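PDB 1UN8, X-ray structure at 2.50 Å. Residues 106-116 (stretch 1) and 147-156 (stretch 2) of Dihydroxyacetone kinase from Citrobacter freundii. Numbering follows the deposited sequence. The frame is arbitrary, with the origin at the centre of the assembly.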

ATOM      1  N   LEU A 106     -17.916 -23.243  -1.354  1.00 41.50           N
ATOM      2  CA  LEU A 106     -17.331 -22.290  -2.292  1.00 39.79           C
ATOM      3  C   LEU A 106     -17.828 -20.900  -1.848  1.00 41.72           C
ATOM      4  O   LEU A 106     -19.033 -20.690  -1.681  1.00 41.91           O
ATOM      5  CB  LEU A 106     -17.799 -22.573  -3.723  1.00 35.77           C
ATOM      6  CG  LEU A 106     -17.503 -23.947  -4.339  1.00 35.94           C
ATOM      7  CD1 LEU A 106     -18.078 -24.004  -5.752  1.00 32.81           C
ATOM      8  CD2 LEU A 106     -16.008 -24.228  -4.350  1.00 31.79           C
ATOM      9  N   ILE A 107     -16.907 -19.969  -1.608  1.00 40.61           N
ATOM     10  CA  ILE A 107     -17.286 -18.617  -1.227  1.00 40.50           C
ATOM     11  C   ILE A 107     -17.016 -17.754  -2.470  1.00 42.18           C
ATOM     12  O   ILE A 107     -15.854 -17.541  -2.862  1.00 42.02           O
ATOM     13  CB  ILE A 107     -16.446 -18.106  -0.050  1.00 42.28           C
ATOM     14  CG1 ILE A 107     -16.598 -19.060   1.148  1.00 41.52           C
ATOM     15  CG2 ILE A 107     -16.883 -16.661   0.313  1.00 40.30           C
ATOM     16  CD1 ILE A 107     -17.135 -18.426   2.401  1.00 41.02           C
ATOM     17  N   VAL A 108     -18.084 -17.260  -3.091  1.00 42.02           N
ATOM     18  CA  VAL A 108     -17.948 -16.466  -4.308  1.00 42.26           C
ATOM     19  C   VAL A 108     -18.440 -15.020  -4.234  1.00 41.28           C
ATOM     20  O   VAL A 108     -19.559 -14.759  -3.799  1.00 40.82           O
ATOM     21  CB  VAL A 108     -18.679 -17.159  -5.470  1.00 43.86           C
ATOM     22  CG1 VAL A 108     -18.555 -16.341  -6.741  1.00 44.66           C
ATOM     23  CG2 VAL A 108     -18.094 -18.541  -5.674  1.00 47.57           C
ATOM     24  N   LYS A 109     -17.597 -14.085  -4.679  1.00 41.23           N
ATOM     25  CA  LYS A 109     -17.963 -12.666  -4.696  1.00 39.38           C
ATOM     26  C   LYS A 109     -19.018 -12.507  -5.792  1.00 38.75           C
ATOM     27  O   LYS A 109     -18.954 -13.178  -6.819  1.00 37.62           O
ATOM     28  CB  LYS A 109     -16.730 -11.792  -4.972  1.00 38.48           C
ATOM     29  CG  LYS A 109     -15.686 -11.847  -3.854  1.00 36.28           C
ATOM     30  CD  LYS A 109     -14.579 -10.791  -4.007  1.00 37.90           C
ATOM     31  CE  LYS A 109     -13.834 -10.902  -5.334  1.00 37.05           C
ATOM     32  NZ  LYS A 109     -13.286 -12.256  -5.594  1.00 37.22           N
ATOM     33  N   ASN A 110     -19.995 -11.637  -5.572  1.00 39.26           N
ATOM     34  CA  ASN A 110     -21.081 -11.462  -6.535  1.00 39.68           C
ATOM     35  C   ASN A 110     -20.711 -10.874  -7.895  1.00 39.14           C
ATOM     36  O   ASN A 110     -20.761  -9.667  -8.094  1.00 40.79           O
ATOM     37  CB  ASN A 110     -22.196 -10.620  -5.912  1.00 40.81           C
ATOM     38  CG  ASN A 110     -23.565 -10.949  -6.482  1.00 41.94           C
ATOM     39  OD1 ASN A 110     -23.676 -11.658  -7.483  1.00 42.90           O
ATOM     40  ND2 ASN A 110     -24.618 -10.432  -5.843  1.00 41.19           N
ATOM     41  N   TYR A 111     -20.331 -11.738  -8.824  1.00 39.01           N
ATOM     42  CA  TYR A 111     -20.001 -11.328 -10.185  1.00 39.67           C
ATOM     43  C   TYR A 111     -20.378 -12.498 -11.091  1.00 41.54           C
ATOM     44  O   TYR A 111     -20.026 -13.646 -10.808  1.00 41.49           O
ATOM     45  CB  TYR A 111     -18.541 -10.877 -10.269  1.00 38.75           C
ATOM     46  CG  TYR A 111     -18.195  -9.744  -9.328  1.00 37.30           C
ATOM     47  CD1 TYR A 111     -17.526  -9.990  -8.137  1.00 35.69           C
ATOM     48  CD2 TYR A 111     -18.535  -8.435  -9.627  1.00 34.21           C
ATOM     49  CE1 TYR A 111     -17.205  -8.961  -7.271  1.00 35.63           C
ATOM     50  CE2 TYR A 111     -18.220  -7.398  -8.769  1.00 32.57           C
ATOM     51  CZ  TYR A 111     -17.555  -7.667  -7.592  1.00 32.75           C
ATOM     52  OH  TYR A 111     -17.240  -6.638  -6.736  1.00 31.45           O
ATOM     53  N   THR A 112     -21.101 -12.205 -12.167  1.00 42.35           N
ATOM     54  CA  THR A 112     -21.543 -13.231 -13.108  1.00 43.19           C
ATOM     55  C   THR A 112     -20.481 -14.269 -13.457  1.00 41.71           C
ATOM     56  O   THR A 112     -20.703 -15.466 -13.314  1.00 41.22           O
ATOM     57  CB  THR A 112     -22.033 -12.600 -14.410  1.00 44.03           C
ATOM     58  OG1 THR A 112     -23.047 -11.644 -14.106  1.00 47.36           O
ATOM     59  CG2 THR A 112     -22.619 -13.666 -15.336  1.00 44.28           C
ATOM     60  N   GLY A 113     -19.334 -13.804 -13.932  1.00 41.43           N
ATOM     61  CA  GLY A 113     -18.266 -14.717 -14.304  1.00 40.86           C
ATOM     62  C   GLY A 113     -17.953 -15.754 -13.237  1.00 40.26           C
ATOM     63  O   GLY A 113     -17.838 -16.939 -13.532  1.00 39.58           O
ATOM     64  N   ASP A 114     -17.813 -15.317 -11.994  1.00 40.08           N
ATOM     65  CA  ASP A 114     -17.513 -16.240 -10.914  1.00 42.00           C
ATOM     66  C   ASP A 114     -18.693 -17.131 -10.563  1.00 43.35           C
ATOM     67  O   ASP A 114     -18.523 -18.325 -10.329  1.00 44.81           O
ATOM     68  CB  ASP A 114     -17.065 -15.482  -9.669  1.00 42.13           C
ATOM     69  CG  ASP A 114     -15.736 -14.807  -9.856  1.00 42.68           C
ATOM     70  OD1 ASP A 114     -15.046 -15.165 -10.837  1.00 43.60           O
ATOM     71  OD2 ASP A 114     -15.382 -13.931  -9.033  1.00 42.21           O
ATOM     72  N   ARG A 115     -19.884 -16.548 -10.525  1.00 43.39           N
ATOM     73  CA  ARG A 115     -21.082 -17.299 -10.197  1.00 43.73           C
ATOM     74  C   ARG A 115     -21.310 -18.406 -11.213  1.00 44.49           C
ATOM     75  O   ARG A 115     -21.585 -19.547 -10.851  1.00 44.58           O
ATOM     76  CB  ARG A 115     -22.290 -16.361 -10.160  1.00 44.29           C
ATOM     77  CG  ARG A 115     -22.207 -15.322  -9.048  1.00 43.99           C
ATOM     78  CD  ARG A 115     -23.369 -14.350  -9.068  1.00 42.90           C
ATOM     79  NE  ARG A 115     -24.666 -15.009  -9.187  1.00 42.34           N
ATOM     80  CZ  ARG A 115     -25.785 -14.545  -8.638  1.00 43.57           C
ATOM     81  NH1 ARG A 115     -25.770 -13.424  -7.924  1.00 43.59           N
ATOM     82  NH2 ARG A 115     -26.924 -15.195  -8.802  1.00 42.80           N
ATOM     83  N   LEU A 116     -21.183 -18.076 -12.488  1.00 44.37           N
ATOM     84  CA  LEU A 116     -21.386 -19.066 -13.528  1.00 43.61           C
ATOM     85  C   LEU A 116     -20.278 -20.118 -13.575  1.00 43.30           C
ATOM     86  O   LEU A 116     -20.553 -21.298 -13.765  1.00 43.80           O
ATOM     87  CB  LEU A 116     -21.502 -18.387 -14.893  1.00 41.15           C
ATOM     88  CG  LEU A 116     -22.688 -17.442 -15.072  1.00 41.93           C
ATOM     89  CD1 LEU A 116     -22.737 -16.967 -16.510  1.00 41.34           C
ATOM     90  CD2 LEU A 116     -23.985 -18.152 -14.709  1.00 39.78           C
TER
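Stretch 2, residues 147-156: KHPRGIAGTI

The closest pair of CA atoms across the two stretches involves a glycine: Lys-109 CA and Gly-151 CA lie 4.5 Å apart, and there is no room for a side chain between them. A CB modelled at ideal geometry on Gly-151 would point toward stretch 1 and fall 2.9 Å from Asn-110 N, a clash, and 3.0 Å from Lys-109 CA. Although the two main chains run this close, no backbone-to-backbone hydrogen bond joins them; Asn-110 N and Gly-151 N face each other at 3.8 Å, two groups that cannot pair.

Stretch 2 passes the end of the strand 106-109 and the turn that leads into the helix beginning at Thr-112. From His-148 to Gly-151 it is extended, with phi between -121° and -54° and psi between 88° and 151°, and it then folds into a type I turn from Ile-152 to Thr-155. Its course is antiparallel in order of contact: His-148 lies by Asn-110 and Arg-115, Gly-151 by Lys-109, and Thr-155 reaches back to Ile-107.

Side chains of stretch 1 supply both direct hydrogen bonds to the main chain of stretch 2. The hydroxyl of Tyr-111 donates a short hydrogen bond from OH to Gly-151 O, 2.7 Å, with the acceptor near the plane of the ring at its edge. Tyr-111 OH also lies 3.4 Å from Arg-150 CB and 3.7 Å from Ile-152 CG2, so the residues flanking the glycine also pack against it. Asn-110 ND2 donates a weak hydrogen bond to Pro-149 O at 2.9 Å, its angle of 127° being far from linear. The other end of this amide is held within stretch 1, where Arg-115 NH1 donates to Asn-110 OD1 at 2.8 Å.

Water extends this network to His-148. One molecule accepts from Asn-110 ND2 at 3.0 Å and from Arg-115 NH1 at 3.3 Å, and is hydrogen-bonded to His-148 ND1 at 2.7 Å. A second donates to both Asn-110 O, 3.1 Å, and His-148 O, 3.2 Å, bridging two carbonyls that could not bond directly.

Beyond the glycine the contact becomes largely one of packing. Lys-109 CG rests 3.4 Å from Thr-155 OG1, while its CD lies 3.7 Å from Gly-151 O; the amine end leads away and is satisfied elsewhere in the structure. Thr-155 OG1 donates to Ile-152 O at 2.9 Å, and Thr-155 CG2 lies 4.2 Å from Ile-107 CG2.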

ATOM      1  N   LYS A 147     -29.962  -5.173  -8.016  1.00 62.65           N
ATOM      2  CA  LYS A 147     -30.509  -6.468  -7.636  1.00 60.14           C
ATOM      3  C   LYS A 147     -29.419  -7.381  -7.097  1.00 56.59           C
ATOM      4  O   LYS A 147     -29.662  -8.201  -6.219  1.00 54.92           O
ATOM      5  CB  LYS A 147     -31.176  -7.129  -8.852  1.00 62.37           C
ATOM      6  CG  LYS A 147     -31.709  -8.528  -8.580  1.00 63.80           C
ATOM      7  CD  LYS A 147     -32.573  -9.052  -9.717  1.00 65.51           C
ATOM      8  CE  LYS A 147     -33.177 -10.403  -9.344  1.00 66.77           C
ATOM      9  NZ  LYS A 147     -34.261 -10.817 -10.275  1.00 68.97           N
ATOM     10  N   HIS A 148     -28.214  -7.228  -7.632  1.00 53.64           N
ATOM     11  CA  HIS A 148     -27.081  -8.053  -7.232  1.00 51.28           C
ATOM     12  C   HIS A 148     -25.918  -7.243  -6.675  1.00 49.61           C
ATOM     13  O   HIS A 148     -25.011  -6.865  -7.416  1.00 49.38           O
ATOM     14  CB  HIS A 148     -26.606  -8.865  -8.430  1.00 49.99           C
ATOM     15  CG  HIS A 148     -27.692  -9.669  -9.071  1.00 49.46           C
ATOM     16  ND1 HIS A 148     -28.312 -10.723  -8.433  1.00 47.96           N
ATOM     17  CD2 HIS A 148     -28.286  -9.558 -10.282  1.00 49.22           C
ATOM     18  CE1 HIS A 148     -29.242 -11.225  -9.227  1.00 48.73           C
ATOM     19  NE2 HIS A 148     -29.247 -10.536 -10.354  1.00 48.35           N
ATOM     20  N   PRO A 149     -25.926  -6.975  -5.356  1.00 48.29           N
ATOM     21  CA  PRO A 149     -24.857  -6.203  -4.708  1.00 45.97           C
ATOM     22  C   PRO A 149     -23.500  -6.826  -5.003  1.00 44.16           C
ATOM     23  O   PRO A 149     -23.311  -8.033  -4.881  1.00 44.50           O
ATOM     24  CB  PRO A 149     -25.206  -6.290  -3.222  1.00 46.42           C
ATOM     25  CG  PRO A 149     -26.692  -6.468  -3.231  1.00 47.93           C
ATOM     26  CD  PRO A 149     -26.909  -7.438  -4.363  1.00 46.83           C
ATOM     27  N   ARG A 150     -22.549  -5.998  -5.392  1.00 42.69           N
ATOM     28  CA  ARG A 150     -21.226  -6.498  -5.692  1.00 41.39           C
ATOM     29  C   ARG A 150     -20.573  -6.995  -4.419  1.00 40.05           C
ATOM     30  O   ARG A 150     -20.868  -6.511  -3.331  1.00 38.51           O
ATOM     31  CB  ARG A 150     -20.364  -5.392  -6.289  1.00 40.95           C
ATOM     32  CG  ARG A 150     -20.840  -4.873  -7.614  1.00 39.85           C
ATOM     33  CD  ARG A 150     -20.282  -3.484  -7.860  1.00 40.99           C
ATOM     34  NE  ARG A 150     -20.686  -2.952  -9.154  1.00 41.79           N
ATOM     35  CZ  ARG A 150     -20.463  -1.705  -9.548  1.00 43.75           C
ATOM     36  NH1 ARG A 150     -19.837  -0.853  -8.741  1.00 43.99           N
ATOM     37  NH2 ARG A 150     -20.864  -1.311 -10.748  1.00 43.41           N
ATOM     38  N   GLY A 151     -19.688  -7.976  -4.572  1.00 40.19           N
ATOM     39  CA  GLY A 151     -18.963  -8.508  -3.438  1.00 39.00           C
ATOM     40  C   GLY A 151     -17.588  -7.858  -3.415  1.00 39.62           C
ATOM     41  O   GLY A 151     -16.845  -7.924  -4.395  1.00 37.16           O
ATOM     42  N   ILE A 152     -17.260  -7.222  -2.292  1.00 39.66           N
ATOM     43  CA  ILE A 152     -15.978  -6.557  -2.138  1.00 38.29           C
ATOM     44  C   ILE A 152     -15.253  -6.956  -0.836  1.00 38.69           C
ATOM     45  O   ILE A 152     -15.396  -8.071  -0.368  1.00 40.96           O
ATOM     46  CB  ILE A 152     -16.177  -5.018  -2.227  1.00 38.96           C
ATOM     47  CG1 ILE A 152     -17.104  -4.546  -1.093  1.00 38.16           C
ATOM     48  CG2 ILE A 152     -16.759  -4.652  -3.622  1.00 36.15           C
ATOM     49  CD1 ILE A 152     -18.058  -3.456  -1.498  1.00 36.83           C
ATOM     50  N   ALA A 153     -14.509  -6.034  -0.243  1.00 37.46           N
ATOM     51  CA  ALA A 153     -13.723  -6.308   0.956  1.00 39.86           C
ATOM     52  C   ALA A 153     -14.333  -7.203   2.036  1.00 40.60           C
ATOM     53  O   ALA A 153     -13.666  -8.100   2.549  1.00 40.56           O
ATOM     54  CB  ALA A 153     -13.263  -4.998   1.577  1.00 39.23           C
ATOM     55  N   GLY A 154     -15.593  -6.960   2.380  1.00 40.97           N
ATOM     56  CA  GLY A 154     -16.240  -7.746   3.413  1.00 40.32           C
ATOM     57  C   GLY A 154     -16.138  -9.248   3.211  1.00 39.98           C
ATOM     58  O   GLY A 154     -16.205 -10.018   4.163  1.00 40.15           O
ATOM     59  N   THR A 155     -15.980  -9.665   1.964  1.00 38.98           N
ATOM     60  CA  THR A 155     -15.886 -11.078   1.659  1.00 39.30           C
ATOM     61  C   THR A 155     -14.916 -11.807   2.587  1.00 40.62           C
ATOM     62  O   THR A 155     -15.215 -12.893   3.064  1.00 42.67           O
ATOM     63  CB  THR A 155     -15.424 -11.313   0.198  1.00 38.59           C
ATOM     64  OG1 THR A 155     -16.372 -10.734  -0.717  1.00 36.87           O
ATOM     65  CG2 THR A 155     -15.284 -12.808  -0.079  1.00 34.07           C
ATOM     66  N   ILE A 156     -13.760 -11.217   2.857  1.00 41.04           N
ATOM     67  CA  ILE A 156     -12.803 -11.896   3.708  1.00 41.77           C
ATOM     68  C   ILE A 156     -13.312 -12.067   5.131  1.00 42.12           C
ATOM     69  O   ILE A 156     -12.883 -12.975   5.839  1.00 42.55           O
ATOM     70  CB  ILE A 156     -11.429 -11.184   3.733  1.00 41.05           C
ATOM     71  CG1 ILE A 156     -11.582  -9.779   4.306  1.00 40.30           C
ATOM     72  CG2 ILE A 156     -10.806 -11.201   2.334  1.00 39.41           C
ATOM     73  CD1 ILE A 156     -10.430  -9.385   5.235  1.00 42.75           C
TER
HETATM   74  O   HOH W   1     -27.485 -11.436  -5.931  1.00 41.03           O
HETATM   75  O   HOH W   2     -22.772  -7.834  -9.515  1.00 48.16           O